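Local coordinates for protein glucosamine kinase (Streptacidiphilus jiangxiensis, PDB 6HWJ) that phosphorylates D-glucosamine to D-glucosamine 6-phosphate at the expense of ATP, using magnesium ions, and acts more weakly on glucose, at residues L217-M229 against F301-V315. Residues are numbered along the deposited sequence; the frame is centred on the assembly and turned at random.
Sequences LPAAQLGTLTARM and FHVGQILRADGRYAV. With MG (magnesium ion), chain C.
Helix 217-229 packs across the hairpin of strands 306-309 and 312-315, its axis passing 10.1 Å from that of strand 312-315 at 47°, with Leu225 and Tyr313 closest in the backbone. Tyr313 lies against Leu225, Gln221 and Pro218: Leu225 CD1 meets Tyr313 CB at 3.9 Å, while Gln221 crosses it nearly at right angles, amide and ring planes 68° apart. Tyr313 OH lies 3.4 Å from Pro218 CB and takes a hydrogen bond from Arg308 NH2 (3.2 Å), in the guanidinium plane; Arg308 also forms a salt bridge with Asp201, and its CG covers the ring face opposite Gln221 CB. Leu222 CD2 lies against Ile306 CG2 at 3.8 Å. Phe301, its CG anti to the backbone N (chi1 -163°), sets its ring against Met229, Thr226 and Leu225. Met229 CE makes a CH-pi contact over one Phe301 face, and SD an oblique Met-aromatic one. Thr226 OG1 comes to the ring edge, 3.2 Å from Phe301 CE2, while donating a hydrogen bond to Leu222 O one turn back. This largely apolar packing of helix on beta hairpin adjoins the substrate and magnesium sites: Asp300, which binds D-glucosamine, precedes Phe301, and Gln305 OE1 coordinates magnesium together with Asp317.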
loop_
_atom_site.group_PDB
_atom_site.type_symbol
_atom_site.label_atom_id
_atom_site.label_comp_id
_atom_site.label_asym_id
_atom_site.label_seq_id
_atom_site.Cartn_x
_atom_site.Cartn_y
_atom_site.Cartn_z
ATOM N N LEU A 217 4.124 22.337 8.217
ATOM C CA LEU A 217 4.703 22.183 6.882
ATOM C C LEU A 217 4.589 20.760 6.358
ATOM O O LEU A 217 4.216 20.587 5.180
ATOM C CB LEU A 217 6.162 22.662 6.888
ATOM C CG LEU A 217 6.931 22.438 5.582
ATOM C CD1 LEU A 217 6.298 23.184 4.423
ATOM C CD2 LEU A 217 8.405 22.863 5.767
ATOM N N PRO A 218 4.881 19.709 7.133
ATOM C CA PRO A 218 4.741 18.351 6.572
ATOM C C PRO A 218 3.337 18.053 6.063
ATOM O O PRO A 218 3.177 17.323 5.075
ATOM C CB PRO A 218 5.123 17.434 7.750
ATOM C CG PRO A 218 6.029 18.316 8.601
ATOM C CD PRO A 218 5.421 19.687 8.499
ATOM N N ALA A 219 2.307 18.577 6.714
ATOM C CA ALA A 219 0.952 18.337 6.238
ATOM C C ALA A 219 0.763 18.935 4.848
ATOM O O ALA A 219 0.111 18.330 3.983
ATOM C CB ALA A 219 -0.069 18.905 7.219
ATOM N N ALA A 220 1.338 20.118 4.614
ATOM C CA ALA A 220 1.278 20.729 3.291
ATOM C C ALA A 220 2.115 19.966 2.288
ATOM O O ALA A 220 1.720 19.819 1.123
ATOM C CB ALA A 220 1.732 22.197 3.347
ATOM N N GLN A 221 3.296 19.494 2.695
ATOM C CA GLN A 221 4.109 18.705 1.775
ATOM C C GLN A 221 3.424 17.388 1.418
ATOM O O GLN A 221 3.499 16.944 0.267
ATOM C CB GLN A 221 5.487 18.468 2.382
ATOM C CG GLN A 221 6.190 19.768 2.700
ATOM C CD GLN A 221 7.661 19.588 3.046
ATOM O OE1 GLN A 221 8.014 19.405 4.202
ATOM N NE2 GLN A 221 8.499 19.629 2.047
ATOM N N LEU A 222 2.737 16.774 2.381
ATOM C CA LEU A 222 1.966 15.564 2.105
ATOM C C LEU A 222 0.842 15.843 1.116
ATOM O O LEU A 222 0.567 15.027 0.229
ATOM C CB LEU A 222 1.399 14.983 3.397
ATOM C CG LEU A 222 2.408 14.338 4.334
ATOM C CD1 LEU A 222 1.775 13.968 5.656
ATOM C CD2 LEU A 222 3.015 13.120 3.693
ATOM N N GLY A 223 0.186 16.992 1.243
ATOM C CA GLY A 223 -0.855 17.341 0.293
ATOM C C GLY A 223 -0.312 17.516 -1.109
ATOM O O GLY A 223 -0.909 17.055 -2.078
ATOM N N THR A 224 0.830 18.192 -1.239
ATOM C CA THR A 224 1.458 18.329 -2.546
ATOM C C THR A 224 1.866 16.970 -3.110
ATOM O O THR A 224 1.677 16.700 -4.310
ATOM C CB THR A 224 2.663 19.289 -2.430
ATOM O OG1 THR A 224 2.183 20.623 -2.222
ATOM C CG2 THR A 224 3.520 19.245 -3.671
ATOM N N LEU A 225 2.408 16.096 -2.266
ATOM C CA LEU A 225 2.826 14.770 -2.722
ATOM C C LEU A 225 1.637 13.967 -3.241
ATOM O O LEU A 225 1.708 13.360 -4.320
ATOM C CB LEU A 225 3.529 14.016 -1.573
ATOM C CG LEU A 225 3.996 12.578 -1.824
ATOM C CD1 LEU A 225 5.086 12.189 -0.829
ATOM C CD2 LEU A 225 2.835 11.564 -1.690
ATOM N N THR A 226 0.539 13.962 -2.490
ATOM C CA THR A 226 -0.665 13.241 -2.876
ATOM C C THR A 226 -1.216 13.749 -4.206
ATOM O O THR A 226 -1.667 12.951 -5.036
ATOM C CB THR A 226 -1.728 13.383 -1.782
ATOM O OG1 THR A 226 -1.168 13.032 -0.507
ATOM C CG2 THR A 226 -2.936 12.488 -2.082
ATOM N N ALA A 227 -1.166 15.066 -4.429
ATOM C CA ALA A 227 -1.651 15.636 -5.685
ATOM C C ALA A 227 -0.751 15.266 -6.857
ATOM O O ALA A 227 -1.242 14.929 -7.950
ATOM C CB ALA A 227 -1.773 17.159 -5.571
ATOM N N ARG A 228 0.567 15.315 -6.657
ATOM C CA ARG A 228 1.495 14.871 -7.691
ATOM C C ARG A 228 1.289 13.389 -8.001
ATOM O O ARG A 228 1.339 12.971 -9.169
ATOM C CB ARG A 228 2.938 15.123 -7.248
ATOM C CG ARG A 228 3.316 16.600 -7.133
ATOM C CD ARG A 228 4.684 16.758 -6.459
ATOM N NE ARG A 228 5.121 18.159 -6.492
ATOM C CZ ARG A 228 6.189 18.626 -5.849
ATOM N NH1 ARG A 228 6.929 17.819 -5.092
ATOM N NH2 ARG A 228 6.509 19.907 -5.949
ATOM N N MET A 229 1.111 12.582 -6.959
ATOM C CA MET A 229 0.847 11.153 -7.126
ATOM C C MET A 229 -0.424 10.929 -7.945
ATOM O O MET A 229 -0.408 10.199 -8.949
ATOM C CB MET A 229 0.740 10.497 -5.743
ATOM C CG MET A 229 0.546 8.987 -5.757
ATOM S SD MET A 229 0.370 8.328 -4.066
ATOM C CE MET A 229 -1.316 8.804 -3.697
ATOM N N PHE A 301 -3.647 4.494 2.014
ATOM C CA PHE A 301 -2.817 5.693 2.115
ATOM C C PHE A 301 -2.955 6.281 3.505
ATOM O O PHE A 301 -4.067 6.612 3.937
ATOM C CB PHE A 301 -3.245 6.686 1.029
ATOM C CG PHE A 301 -2.242 7.765 0.743
ATOM C CD1 PHE A 301 -0.946 7.458 0.371
ATOM C CD2 PHE A 301 -2.614 9.088 0.801
ATOM C CE1 PHE A 301 -0.041 8.454 0.098
ATOM C CE2 PHE A 301 -1.697 10.090 0.529
ATOM C CZ PHE A 301 -0.410 9.762 0.168
ATOM N N HIS A 302 -1.827 6.416 4.201
ATOM C CA HIS A 302 -1.789 6.976 5.549
ATOM C C HIS A 302 -0.333 7.283 5.864
ATOM O O HIS A 302 0.573 6.944 5.089
ATOM C CB HIS A 302 -2.414 6.017 6.570
ATOM C CG HIS A 302 -1.766 4.671 6.615
ATOM N ND1 HIS A 302 -0.592 4.436 7.285
ATOM C CD2 HIS A 302 -2.139 3.478 6.084
ATOM C CE1 HIS A 302 -0.262 3.158 7.164
ATOM N NE2 HIS A 302 -1.185 2.555 6.434
ATOM N N VAL A 303 -0.105 7.926 7.014
ATOM C CA VAL A 303 1.240 8.441 7.291
ATOM C C VAL A 303 2.242 7.314 7.420
ATOM O O VAL A 303 3.440 7.522 7.240
ATOM C CB VAL A 303 1.273 9.322 8.566
ATOM C CG1 VAL A 303 0.320 10.474 8.440
ATOM C CG2 VAL A 303 0.996 8.475 9.811
ATOM N N GLY A 304 1.789 6.112 7.786
ATOM C CA GLY A 304 2.694 4.972 7.864
ATOM C C GLY A 304 3.256 4.535 6.532
ATOM O O GLY A 304 4.184 3.725 6.520
ATOM N N GLN A 305 2.695 5.016 5.421
ATOM C CA GLN A 305 3.176 4.674 4.091
ATOM C C GLN A 305 4.132 5.734 3.553
ATOM O O GLN A 305 4.524 5.665 2.387
ATOM C CB GLN A 305 2.016 4.516 3.112
ATOM C CG GLN A 305 0.846 3.662 3.607
ATOM C CD GLN A 305 1.190 2.195 3.711
ATOM O OE1 GLN A 305 2.337 1.819 3.998
ATOM N NE2 GLN A 305 0.189 1.335 3.462
ATOM N N ILE A 306 4.476 6.734 4.362
ATOM C CA ILE A 306 5.350 7.827 3.923
ATOM C C ILE A 306 6.650 7.750 4.705
ATOM O O ILE A 306 6.662 7.930 5.932
ATOM C CB ILE A 306 4.693 9.207 4.104
ATOM C CG1 ILE A 306 3.294 9.244 3.469
ATOM C CG2 ILE A 306 5.602 10.284 3.494
ATOM C CD1 ILE A 306 3.272 9.151 1.950
ATOM N N LEU A 307 7.745 7.512 3.991
ATOM C CA LEU A 307 9.076 7.592 4.561
ATOM C C LEU A 307 9.600 9.022 4.449
ATOM O O LEU A 307 9.339 9.706 3.458
ATOM C CB LEU A 307 10.013 6.638 3.838
ATOM C CG LEU A 307 9.497 5.199 3.740
ATOM C CD1 LEU A 307 10.443 4.358 2.888
ATOM C CD2 LEU A 307 9.320 4.582 5.105
ATOM N N ARG A 308 10.332 9.472 5.478
ATOM C CA ARG A 308 10.950 10.790 5.469
ATOM C C ARG A 308 12.389 10.692 5.945
ATOM O O ARG A 308 12.659 10.068 6.973
ATOM C CB ARG A 308 10.181 11.782 6.357
ATOM C CG ARG A 308 10.643 13.201 6.169
ATOM C CD ARG A 308 9.844 14.185 6.977
ATOM N NE ARG A 308 10.221 14.208 8.380
ATOM C CZ ARG A 308 9.648 14.992 9.291
ATOM N NH1 ARG A 308 10.046 14.946 10.545
ATOM N NH2 ARG A 308 8.683 15.830 8.935
ATOM N N ALA A 309 13.308 11.292 5.191
ATOM C CA ALA A 309 14.698 11.430 5.611
ATOM C C ALA A 309 15.302 12.671 4.962
ATOM O O ALA A 309 15.168 12.871 3.754
ATOM C CB ALA A 309 15.515 10.183 5.229
ATOM N N ASP A 310 15.968 13.495 5.761
ATOM C CA ASP A 310 16.662 14.685 5.248
ATOM C C ASP A 310 15.728 15.582 4.428
ATOM O O ASP A 310 16.115 16.155 3.411
ATOM C CB ASP A 310 17.871 14.287 4.407
ATOM C CG ASP A 310 18.774 13.306 5.115
ATOM O OD1 ASP A 310 19.075 13.523 6.306
ATOM O OD2 ASP A 310 19.161 12.310 4.475
ATOM N N GLY A 311 14.484 15.696 4.868
ATOM C CA GLY A 311 13.543 16.555 4.189
ATOM C C GLY A 311 12.955 15.984 2.923
ATOM O O GLY A 311 12.158 16.670 2.274
ATOM N N ARG A 312 13.296 14.743 2.565
ATOM C CA ARG A 312 12.747 14.071 1.397
ATOM C C ARG A 312 11.654 13.100 1.827
ATOM O O ARG A 312 11.846 12.338 2.790
ATOM C CB ARG A 312 13.847 13.315 0.650
ATOM C CG ARG A 312 14.887 14.210 -0.003
ATOM C CD ARG A 312 15.985 13.382 -0.633
ATOM N NE ARG A 312 16.696 14.113 -1.678
ATOM C CZ ARG A 312 17.662 15.003 -1.454
ATOM N NH1 ARG A 312 18.249 15.614 -2.476
ATOM N NH2 ARG A 312 18.035 15.284 -0.212
ATOM N N TYR A 313 10.518 13.133 1.117
ATOM C CA TYR A 313 9.378 12.266 1.390
ATOM C C TYR A 313 9.251 11.204 0.303
ATOM O O TYR A 313 9.435 11.500 -0.880
ATOM C CB TYR A 313 8.073 13.085 1.454
ATOM C CG TYR A 313 8.009 14.031 2.623
ATOM C CD1 TYR A 313 8.772 15.185 2.657
ATOM C CD2 TYR A 313 7.194 13.751 3.708
ATOM C CE1 TYR A 313 8.716 16.061 3.751
ATOM C CE2 TYR A 313 7.124 14.611 4.794
ATOM C CZ TYR A 313 7.866 15.757 4.806
ATOM O OH TYR A 313 7.793 16.578 5.912
ATOM N N ALA A 314 8.911 9.977 0.702
ATOM C CA ALA A 314 8.824 8.855 -0.231
ATOM C C ALA A 314 7.644 7.971 0.154
ATOM O O ALA A 314 7.607 7.457 1.269
ATOM C CB ALA A 314 10.125 8.041 -0.208
ATOM N N VAL A 315 6.693 7.787 -0.767
ATOM C CA VAL A 315 5.527 6.940 -0.517
ATOM C C VAL A 315 5.861 5.517 -0.943
ATOM O O VAL A 315 6.580 5.290 -1.936
ATOM C CB VAL A 315 4.277 7.480 -1.232
ATOM C CG1 VAL A 315 4.513 7.635 -2.712
ATOM C CG2 VAL A 315 3.072 6.517 -0.979
HETATM MG MG MG C . 2.832 -0.078 4.698
HETATM O O HOH W 1 3.465 0.982 6.532
HETATM O O HOH W 2 4.769 0.318 4.185
HETATM O O HOH W 3 3.889 -1.732 5.624
#